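Local atomic coordinates of putative metal binding protein (Coccidioides immitis, PDB entry 3CVG), a protein that is of unproven function but probably binds a metal ion or other small ligand, as periplasmic-type solute-binding proteins do. Residues G111-L119 with G139-F147; G28-L38 with I268-Y279. All coordinates share one frame; numbering follows the deposited sequence.

Contact 1: G111-L119 with G139-F147; sequences GPPSNPAKL and GNTKPPVRF
With CG1 of Val-145 anti to the backbone N (chi1 175°), the other methyl, CG2, is directed at residues 116-117, while the chi1 of Thr-141, 63°, sets OG1 beside the ring of Pro-116. These groups join two loops of a periplasmic-binding-protein fold, one leading into helix 125-138 and the other leaving it. Residues 111-119 make two consecutive type I turns, Pro-112 to Asn-115 and Asn-115 to Lys-118; the second turn presents Pro-116 to the opposite loop. Pro-116 CB packs against Val-145 CG2 at 3.8 Å, the two side chains crossing obliquely, and Ala-117 CB meets the same methyl at 4.0 Å. Beside them, Pro-116 CB approaches Pro-143 O to 3.1 Å, a close approach of an apolar carbon to a carbonyl oxygen. That oxygen also accepts a hydrogen bond from Thr-141 OG1 (2.7 Å), the donor tilted 32° from the carbonyl plane, which ties the loop back on itself across the cis peptide before Pro-143. At the exposed end of the contact, Ser-114 OG touches Pro-143 CD (3.1 Å). The two loops thus meet by van der Waals contact; their polar groups bond within their own loop or to other parts of the fold, such as Tyr-200. Helix 125-138 backs the apolar patch, with Met-132 on Ala-117 and Ala-135 on Val-145, and Tyr-200 packs on Pro-116 while its hydroxyl bonds to Asn-115 OD1 and Ala-117 N. The Asn-115 amide bonds to both backbone polar atoms of Leu-119, the residue after the second turn: OD1 accepts from Leu-119 N at 3.0 Å, and ND2 donates to Leu-119 O, also at 3.0 Å, on a lone pair in the carbonyl plane.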
loop_
_atom_site.group_PDB
_atom_site.type_symbol
_atom_site.label_atom_id
_atom_site.label_comp_id
_atom_site.label_asym_id
_atom_site.label_seq_id
_atom_site.Cartn_x
_atom_site.Cartn_y
_atom_site.Cartn_z
ATOM N N GLY A 111 -7.091 -14.173 8.723
ATOM C CA GLY A 111 -7.243 -14.601 10.103
ATOM C C GLY A 111 -6.941 -16.083 10.251
ATOM O O GLY A 111 -6.680 -16.766 9.257
ATOM N N PRO A 112 -6.971 -16.616 11.481
ATOM C CA PRO A 112 -6.686 -18.035 11.705
ATOM C C PRO A 112 -7.757 -18.982 11.166
ATOM O O PRO A 112 -8.928 -18.621 11.058
ATOM C CB PRO A 112 -6.555 -18.118 13.225
ATOM C CG PRO A 112 -7.562 -17.124 13.692
ATOM C CD PRO A 112 -7.344 -15.946 12.743
ATOM N N PRO A 113 -7.358 -20.212 10.811
ATOM C CA PRO A 113 -8.278 -21.224 10.286
ATOM C C PRO A 113 -9.437 -21.506 11.248
ATOM O O PRO A 113 -10.532 -21.840 10.819
ATOM C CB PRO A 113 -7.377 -22.443 10.098
ATOM C CG PRO A 113 -6.068 -21.827 9.740
ATOM C CD PRO A 113 -5.961 -20.671 10.709
ATOM N N SER A 114 -9.194 -21.363 12.547
ATOM C CA SER A 114 -10.238 -21.614 13.544
ATOM C C SER A 114 -11.395 -20.626 13.437
ATOM O O SER A 114 -12.497 -20.902 13.907
ATOM C CB SER A 114 -9.650 -21.574 14.959
ATOM O OG SER A 114 -8.919 -20.379 15.176
ATOM N N ASN A 115 -11.132 -19.467 12.836
ATOM C CA ASN A 115 -12.156 -18.453 12.631
ATOM C C ASN A 115 -13.063 -18.243 13.850
ATOM O O ASN A 115 -14.277 -18.434 13.775
ATOM C CB ASN A 115 -12.988 -18.844 11.395
ATOM C CG ASN A 115 -13.888 -17.727 10.905
ATOM O OD1 ASN A 115 -13.682 -16.554 11.226
ATOM N ND2 ASN A 115 -14.887 -18.086 10.100
ATOM N N PRO A 116 -12.483 -17.844 14.994
ATOM C CA PRO A 116 -13.299 -17.625 16.191
ATOM C C PRO A 116 -14.380 -16.552 16.036
ATOM O O PRO A 116 -15.418 -16.611 16.708
ATOM C CB PRO A 116 -12.258 -17.289 17.265
ATOM C CG PRO A 116 -11.104 -16.716 16.469
ATOM C CD PRO A 116 -11.053 -17.657 15.291
ATOM N N ALA A 117 -14.149 -15.586 15.147
ATOM C CA ALA A 117 -15.120 -14.525 14.908
ATOM C C ALA A 117 -16.244 -15.035 14.004
ATOM O O ALA A 117 -17.235 -14.339 13.771
ATOM C CB ALA A 117 -14.444 -13.327 14.267
ATOM N N LYS A 118 -16.071 -16.249 13.491
ATOM C CA LYS A 118 -17.065 -16.872 12.619
ATOM C C LYS A 118 -17.439 -16.003 11.416
ATOM O O LYS A 118 -18.614 -15.845 11.079
ATOM C CB LYS A 118 -18.303 -17.235 13.448
ATOM C CG LYS A 118 -17.951 -18.187 14.579
ATOM C CD LYS A 118 -19.092 -18.430 15.555
ATOM C CE LYS A 118 -18.626 -19.368 16.671
ATOM N NZ LYS A 118 -17.336 -18.921 17.306
ATOM N N LEU A 119 -16.417 -15.457 10.765
ATOM C CA LEU A 119 -16.593 -14.611 9.593
ATOM C C LEU A 119 -17.027 -15.421 8.376
ATOM O O LEU A 119 -16.504 -16.506 8.126
ATOM C CB LEU A 119 -15.285 -13.886 9.265
ATOM C CG LEU A 119 -14.704 -12.961 10.336
ATOM C CD1 LEU A 119 -13.561 -12.157 9.735
ATOM C CD2 LEU A 119 -15.796 -12.028 10.854
ATOM N N GLY A 139 -15.100 -12.153 24.255
ATOM C CA GLY A 139 -13.892 -12.790 24.759
ATOM C C GLY A 139 -13.993 -14.224 25.246
ATOM O O GLY A 139 -13.144 -14.673 26.023
ATOM N N ASN A 140 -15.008 -14.947 24.784
ATOM C CA ASN A 140 -15.216 -16.335 25.191
ATOM C C ASN A 140 -15.161 -17.285 24.001
ATOM O O ASN A 140 -16.050 -18.121 23.817
ATOM C CB ASN A 140 -16.575 -16.461 25.872
ATOM C CG ASN A 140 -17.706 -16.013 24.973
ATOM O OD1 ASN A 140 -17.498 -15.209 24.062
ATOM N ND2 ASN A 140 -18.906 -16.521 25.221
ATOM N N THR A 141 -14.126 -17.147 23.184
ATOM C CA THR A 141 -13.966 -18.003 22.019
ATOM C C THR A 141 -12.591 -18.631 22.085
ATOM O O THR A 141 -11.730 -18.182 22.846
ATOM C CB THR A 141 -14.065 -17.210 20.703
ATOM O OG1 THR A 141 -12.995 -16.254 20.635
ATOM C CG2 THR A 141 -15.400 -16.491 20.620
ATOM N N LYS A 142 -12.385 -19.675 21.294
ATOM C CA LYS A 142 -11.094 -20.335 21.268
ATOM C C LYS A 142 -10.589 -20.444 19.836
ATOM O O LYS A 142 -11.155 -21.162 19.020
ATOM C CB LYS A 142 -11.175 -21.726 21.902
ATOM C CG LYS A 142 -9.802 -22.298 22.241
ATOM C CD LYS A 142 -9.011 -21.296 23.089
ATOM C CE LYS A 142 -7.559 -21.213 22.648
ATOM N NZ LYS A 142 -6.833 -20.133 23.359
ATOM N N PRO A 143 -9.521 -19.704 19.509
ATOM C CA PRO A 143 -8.840 -18.813 20.455
ATOM C C PRO A 143 -9.606 -17.494 20.595
ATOM O O PRO A 143 -10.624 -17.288 19.937
ATOM C CB PRO A 143 -7.475 -18.627 19.809
ATOM C CG PRO A 143 -7.828 -18.602 18.340
ATOM C CD PRO A 143 -8.807 -19.750 18.218
ATOM N N PRO A 144 -9.148 -16.597 21.482
ATOM C CA PRO A 144 -9.890 -15.339 21.595
ATOM C C PRO A 144 -9.710 -14.527 20.310
ATOM O O PRO A 144 -8.700 -14.665 19.618
ATOM C CB PRO A 144 -9.247 -14.668 22.809
ATOM C CG PRO A 144 -7.830 -15.140 22.731
ATOM C CD PRO A 144 -7.984 -16.610 22.385
ATOM N N VAL A 145 -10.696 -13.701 19.981
ATOM C CA VAL A 145 -10.613 -12.878 18.781
ATOM C C VAL A 145 -9.731 -11.663 19.063
ATOM O O VAL A 145 -10.045 -10.856 19.936
ATOM C CB VAL A 145 -12.011 -12.394 18.350
ATOM C CG1 VAL A 145 -11.904 -11.437 17.169
ATOM C CG2 VAL A 145 -12.878 -13.596 17.987
ATOM N N ARG A 146 -8.613 -11.566 18.350
ATOM C CA ARG A 146 -7.693 -10.440 18.492
ATOM C C ARG A 146 -7.365 -9.888 17.094
ATOM O O ARG A 146 -7.395 -10.626 16.106
ATOM C CB ARG A 146 -6.415 -10.878 19.227
ATOM C CG ARG A 146 -6.656 -11.243 20.710
ATOM C CD ARG A 146 -5.422 -11.854 21.354
ATOM N NE ARG A 146 -4.264 -10.962 21.303
ATOM C CZ ARG A 146 -4.111 -9.888 22.071
ATOM N NH1 ARG A 146 -5.045 -9.562 22.959
ATOM N NH2 ARG A 146 -3.018 -9.150 21.964
ATOM N N PHE A 147 -7.085 -8.589 17.016
ATOM C CA PHE A 147 -6.768 -7.937 15.745
ATOM C C PHE A 147 -5.408 -7.254 15.842
ATOM O O PHE A 147 -5.200 -6.429 16.737
ATOM C CB PHE A 147 -7.829 -6.882 15.415
ATOM C CG PHE A 147 -7.590 -6.183 14.116
ATOM C CD1 PHE A 147 -8.080 -6.714 12.929
ATOM C CD2 PHE A 147 -6.827 -5.020 14.068
ATOM C CE1 PHE A 147 -7.818 -6.095 11.714
ATOM C CE2 PHE A 147 -6.562 -4.398 12.848
ATOM C CZ PHE A 147 -7.062 -4.943 11.677
#

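Contact 2: G28-L38 with I268-Y279; sequences GAGQSGLVKEL and IEGFKKDGQQLY
Leu-34 CA sits over one face of the Phe-271 ring, 3.9 Å from its centroid and toward the rim, a CH-pi contact, while Ser-32 O lies in the ring plane at the edge, 3.3 Å from Phe-271 CZ. The Tyr-279 ring is covered on one face by Leu-278 CG, over its centre, and meets Ser-32 OG at its hydroxyl edge. Here Tyr-279 OH and Ser-32 OG form a hydrogen bond of 2.8 Å. Ser-32 OG in turn gives its proton to Ala-29 O at 2.8 Å, from above the carbonyl plane, so the serine joins the tyrosine to the last turn of helix 28-32. Gly-33, with positive phi (100°), follows in a Schellman motif and is the N-cap of helix 34-47; Phe-271 CZ packs directly on the link between the two helices. The Leu-34 side chain, its CG anti to the backbone N (chi1 -178°), splits between the two rings: CD1 lies 3.5 Å from Phe-271 CD2 and CD2 lies 3.7 Å from Tyr-279 CE1. Glu-37 lends only its aliphatic CG, near Phe-271 CD1. Lys-273, at the start of a type I' turn between strands 272-273 and 276-281, extends its chain to bring CE to 3.1 Å from Ser-32 O. A C-terminal hairpin, following helix 264-269, is thereby laid against the first helices of the binding-protein fold. Phe-103 of strand 100-111 touches both sides of the contact: Ala-29 and Leu-34, and Ile-268 and Tyr-279. Asp-274 at the hairpin tip forms salt bridges with Arg-213 and Arg-216 of helix 213-216, and Val-267 of helix 264-269 packs on Glu-37 and Leu-38.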
loop_
_atom_site.group_PDB
_atom_site.type_symbol
_atom_site.label_atom_id
_atom_site.label_comp_id
_atom_site.label_asym_id
_atom_site.label_seq_id
_atom_site.Cartn_x
_atom_site.Cartn_y
_atom_site.Cartn_z
ATOM N N GLY A 28 5.875 1.361 -0.221
ATOM C CA GLY A 28 5.649 -0.015 -0.633
ATOM C C GLY A 28 6.143 -0.521 -1.976
ATOM O O GLY A 28 6.677 -1.630 -2.054
ATOM N N ALA A 29 5.960 0.264 -3.034
ATOM C CA ALA A 29 6.383 -0.158 -4.363
ATOM C C ALA A 29 7.897 -0.293 -4.479
ATOM O O ALA A 29 8.392 -1.131 -5.223
ATOM C CB ALA A 29 5.862 0.812 -5.407
ATOM N N GLY A 30 8.637 0.542 -3.764
ATOM C CA GLY A 30 10.081 0.427 -3.830
ATOM C C GLY A 30 10.494 -0.802 -3.041
ATOM O O GLY A 30 11.402 -1.545 -3.424
ATOM N N GLN A 31 9.792 -1.009 -1.932
ATOM C CA GLN A 31 10.024 -2.125 -1.024
ATOM C C GLN A 31 9.667 -3.460 -1.677
ATOM O O GLN A 31 10.150 -4.516 -1.264
ATOM C CB GLN A 31 9.179 -1.911 0.239
ATOM C CG GLN A 31 9.380 -2.918 1.349
ATOM C CD GLN A 31 8.485 -2.638 2.553
ATOM O OE1 GLN A 31 8.678 -3.205 3.633
ATOM N NE2 GLN A 31 7.499 -1.764 2.369
ATOM N N SER A 32 8.823 -3.402 -2.701
ATOM C CA SER A 32 8.380 -4.597 -3.413
ATOM C C SER A 32 9.247 -4.883 -4.630
ATOM O O SER A 32 9.165 -5.962 -5.215
ATOM C CB SER A 32 6.932 -4.421 -3.867
ATOM O OG SER A 32 6.836 -3.367 -4.809
ATOM N N GLY A 33 10.061 -3.902 -5.016
ATOM C CA GLY A 33 10.930 -4.059 -6.168
ATOM C C GLY A 33 10.416 -3.398 -7.439
ATOM O O GLY A 33 11.147 -3.309 -8.431
ATOM N N LEU A 34 9.171 -2.925 -7.428
ATOM C CA LEU A 34 8.607 -2.292 -8.623
ATOM C C LEU A 34 9.349 -1.028 -9.053
ATOM O O LEU A 34 9.568 -0.816 -10.243
ATOM C CB LEU A 34 7.127 -1.948 -8.424
ATOM C CG LEU A 34 6.455 -1.329 -9.659
ATOM C CD1 LEU A 34 6.271 -2.404 -10.714
ATOM C CD2 LEU A 34 5.109 -0.722 -9.298
ATOM N N VAL A 35 9.729 -0.189 -8.095
ATOM C CA VAL A 35 10.433 1.048 -8.430
ATOM C C VAL A 35 11.722 0.762 -9.197
ATOM O O VAL A 35 12.153 1.576 -10.013
ATOM C CB VAL A 35 10.746 1.882 -7.165
ATOM C CG1 VAL A 35 11.622 3.080 -7.527
ATOM C CG2 VAL A 35 9.449 2.373 -6.538
ATOM N N LYS A 36 12.327 -0.395 -8.943
ATOM C CA LYS A 36 13.550 -0.783 -9.638
ATOM C C LYS A 36 13.231 -1.061 -11.101
ATOM O O LYS A 36 13.866 -0.506 -12.003
ATOM C CB LYS A 36 14.156 -2.040 -9.008
ATOM C CG LYS A 36 15.444 -2.510 -9.688
ATOM C CD LYS A 36 16.164 -3.574 -8.866
ATOM C CE LYS A 36 17.506 -3.935 -9.487
ATOM N NZ LYS A 36 18.232 -4.958 -8.678
ATOM N N GLU A 37 12.249 -1.931 -11.326
ATOM C CA GLU A 37 11.825 -2.290 -12.677
ATOM C C GLU A 37 11.409 -1.045 -13.454
ATOM O O GLU A 37 11.815 -0.846 -14.598
ATOM C CB GLU A 37 10.643 -3.265 -12.625
ATOM C CG GLU A 37 11.016 -4.736 -12.645
ATOM C CD GLU A 37 11.791 -5.120 -13.888
ATOM O OE1 GLU A 37 13.006 -4.825 -13.948
ATOM O OE2 GLU A 37 11.184 -5.709 -14.810
ATOM N N LEU A 38 10.585 -0.213 -12.825
ATOM C CA LEU A 38 10.116 1.020 -13.446
ATOM C C LEU A 38 11.281 1.921 -13.850
ATOM O O LEU A 38 11.394 2.317 -15.009
ATOM C CB LEU A 38 9.194 1.775 -12.481
ATOM C CG LEU A 38 7.680 1.616 -12.655
ATOM C CD1 LEU A 38 7.316 0.187 -13.013
ATOM C CD2 LEU A 38 6.993 2.051 -11.369
ATOM N N ILE A 268 4.297 -2.764 -15.202
ATOM C CA ILE A 268 3.487 -3.107 -14.036
ATOM C C ILE A 268 2.700 -4.383 -14.302
ATOM O O ILE A 268 2.653 -5.286 -13.465
ATOM C CB ILE A 268 2.487 -1.983 -13.699
ATOM C CG1 ILE A 268 3.242 -0.754 -13.204
ATOM C CG2 ILE A 268 1.485 -2.465 -12.659
ATOM C CD1 ILE A 268 2.385 0.480 -13.083
ATOM N N GLU A 269 2.082 -4.451 -15.478
ATOM C CA GLU A 269 1.290 -5.610 -15.855
ATOM C C GLU A 269 2.128 -6.892 -15.830
ATOM O O GLU A 269 1.598 -7.986 -15.657
ATOM C CB GLU A 269 0.691 -5.383 -17.248
ATOM C CG GLU A 269 -0.431 -6.337 -17.629
ATOM C CD GLU A 269 -1.447 -5.680 -18.545
ATOM O OE1 GLU A 269 -1.048 -5.185 -19.622
ATOM O OE2 GLU A 269 -2.645 -5.648 -18.186
ATOM N N GLY A 270 3.439 -6.748 -15.988
ATOM C CA GLY A 270 4.308 -7.911 -15.991
ATOM C C GLY A 270 5.162 -8.098 -14.748
ATOM O O GLY A 270 5.935 -9.051 -14.675
ATOM N N PHE A 271 5.033 -7.201 -13.773
ATOM C CA PHE A 271 5.824 -7.305 -12.548
ATOM C C PHE A 271 5.245 -8.381 -11.646
ATOM O O PHE A 271 4.111 -8.269 -11.173
ATOM C CB PHE A 271 5.851 -5.972 -11.808
ATOM C CG PHE A 271 6.764 -5.967 -10.624
ATOM C CD1 PHE A 271 8.100 -6.334 -10.762
ATOM C CD2 PHE A 271 6.295 -5.592 -9.369
ATOM C CE1 PHE A 271 8.957 -6.328 -9.665
ATOM C CE2 PHE A 271 7.146 -5.582 -8.264
ATOM C CZ PHE A 271 8.478 -5.952 -8.413
ATOM N N LYS A 272 6.038 -9.414 -11.392
ATOM C CA LYS A 272 5.572 -10.530 -10.588
ATOM C C LYS A 272 6.313 -10.805 -9.291
ATOM O O LYS A 272 7.438 -10.355 -9.085
ATOM C CB LYS A 272 5.600 -11.800 -11.427
ATOM C CG LYS A 272 4.659 -11.797 -12.610
ATOM C CD LYS A 272 4.592 -13.185 -13.205
ATOM C CE LYS A 272 3.328 -13.394 -14.008
ATOM N NZ LYS A 272 3.148 -14.832 -14.357
ATOM N N LYS A 273 5.647 -11.556 -8.419
ATOM C CA LYS A 273 6.212 -11.978 -7.145
ATOM C C LYS A 273 5.585 -13.324 -6.811
ATOM O O LYS A 273 4.359 -13.468 -6.782
ATOM C CB LYS A 273 5.931 -10.964 -6.034
ATOM C CG LYS A 273 7.210 -10.457 -5.390
ATOM C CD LYS A 273 6.941 -9.562 -4.194
ATOM C CE LYS A 273 8.108 -8.611 -3.956
ATOM N NZ LYS A 273 9.417 -9.317 -3.814
ATOM N N ASP A 274 6.441 -14.308 -6.566
ATOM C CA ASP A 274 6.002 -15.665 -6.278
ATOM C C ASP A 274 5.148 -16.162 -7.437
ATOM O O ASP A 274 4.169 -16.883 -7.241
ATOM C CB ASP A 274 5.191 -15.740 -4.982
ATOM C CG ASP A 274 5.154 -17.148 -4.421
ATOM O OD1 ASP A 274 4.243 -17.478 -3.632
ATOM O OD2 ASP A 274 6.062 -17.926 -4.773
ATOM N N GLY A 275 5.519 -15.755 -8.646
ATOM C CA GLY A 275 4.794 -16.174 -9.835
ATOM C C GLY A 275 3.415 -15.568 -10.040
ATOM O O GLY A 275 2.624 -16.087 -10.826
ATOM N N GLN A 276 3.118 -14.473 -9.347
ATOM C CA GLN A 276 1.814 -13.823 -9.482
ATOM C C GLN A 276 1.982 -12.355 -9.840
ATOM O O GLN A 276 2.936 -11.711 -9.399
ATOM C CB GLN A 276 1.029 -13.894 -8.163
ATOM C CG GLN A 276 0.677 -15.285 -7.670
ATOM C CD GLN A 276 -0.256 -16.016 -8.602
ATOM O OE1 GLN A 276 -1.230 -15.446 -9.101
ATOM N NE2 GLN A 276 0.023 -17.291 -8.833
ATOM N N GLN A 277 1.058 -11.821 -10.635
ATOM C CA GLN A 277 1.121 -10.405 -10.976
ATOM C C GLN A 277 0.859 -9.713 -9.647
ATOM O O GLN A 277 -0.175 -9.946 -9.021
ATOM C CB GLN A 277 0.029 -10.016 -11.976
ATOM C CG GLN A 277 0.007 -8.516 -12.276
ATOM C CD GLN A 277 -1.061 -8.129 -13.287
ATOM O OE1 GLN A 277 -2.250 -8.329 -13.058
ATOM N NE2 GLN A 277 -0.635 -7.571 -14.411
ATOM N N LEU A 278 1.791 -8.879 -9.215
ATOM C CA LEU A 278 1.650 -8.193 -7.937
ATOM C C LEU A 278 0.569 -7.117 -7.905
ATOM O O LEU A 278 -0.325 -7.153 -7.058
ATOM C CB LEU A 278 2.989 -7.579 -7.531
ATOM C CG LEU A 278 2.990 -6.774 -6.230
ATOM C CD1 LEU A 278 2.398 -7.606 -5.101
ATOM C CD2 LEU A 278 4.406 -6.347 -5.909
ATOM N N TYR A 279 0.656 -6.168 -8.834
ATOM C CA TYR A 279 -0.286 -5.059 -8.904
ATOM C C TYR A 279 -1.123 -5.056 -10.181
ATOM O O TYR A 279 -0.723 -5.615 -11.205
ATOM C CB TYR A 279 0.462 -3.725 -8.852
ATOM C CG TYR A 279 1.418 -3.542 -7.702
ATOM C CD1 TYR A 279 2.786 -3.378 -7.932
ATOM C CD2 TYR A 279 0.961 -3.481 -6.389
ATOM C CE1 TYR A 279 3.672 -3.151 -6.881
ATOM C CE2 TYR A 279 1.842 -3.254 -5.326
ATOM C CZ TYR A 279 3.193 -3.089 -5.581
ATOM O OH TYR A 279 4.070 -2.841 -4.548
#

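In the fold
The two contacts are separate, with centres 33 Å apart and nearest atoms about 17 Å apart. Contact 2 pairs segments from the two ends of the chain, and the whole of contact 1 falls in the sequence between them. Contact 1 lies peripherally, its centre 26 Å from that of the chain, whereas contact 2 is nearer the middle, at 12 Å. Strand 100-111 connects them: its Phe-103 packs on contact 2, and its last residue, Gly-111, begins contact 1. Gly-28, in contact 2, lies about 7 Å from the bound calcium ion; whether this ion is the natural ligand is not established.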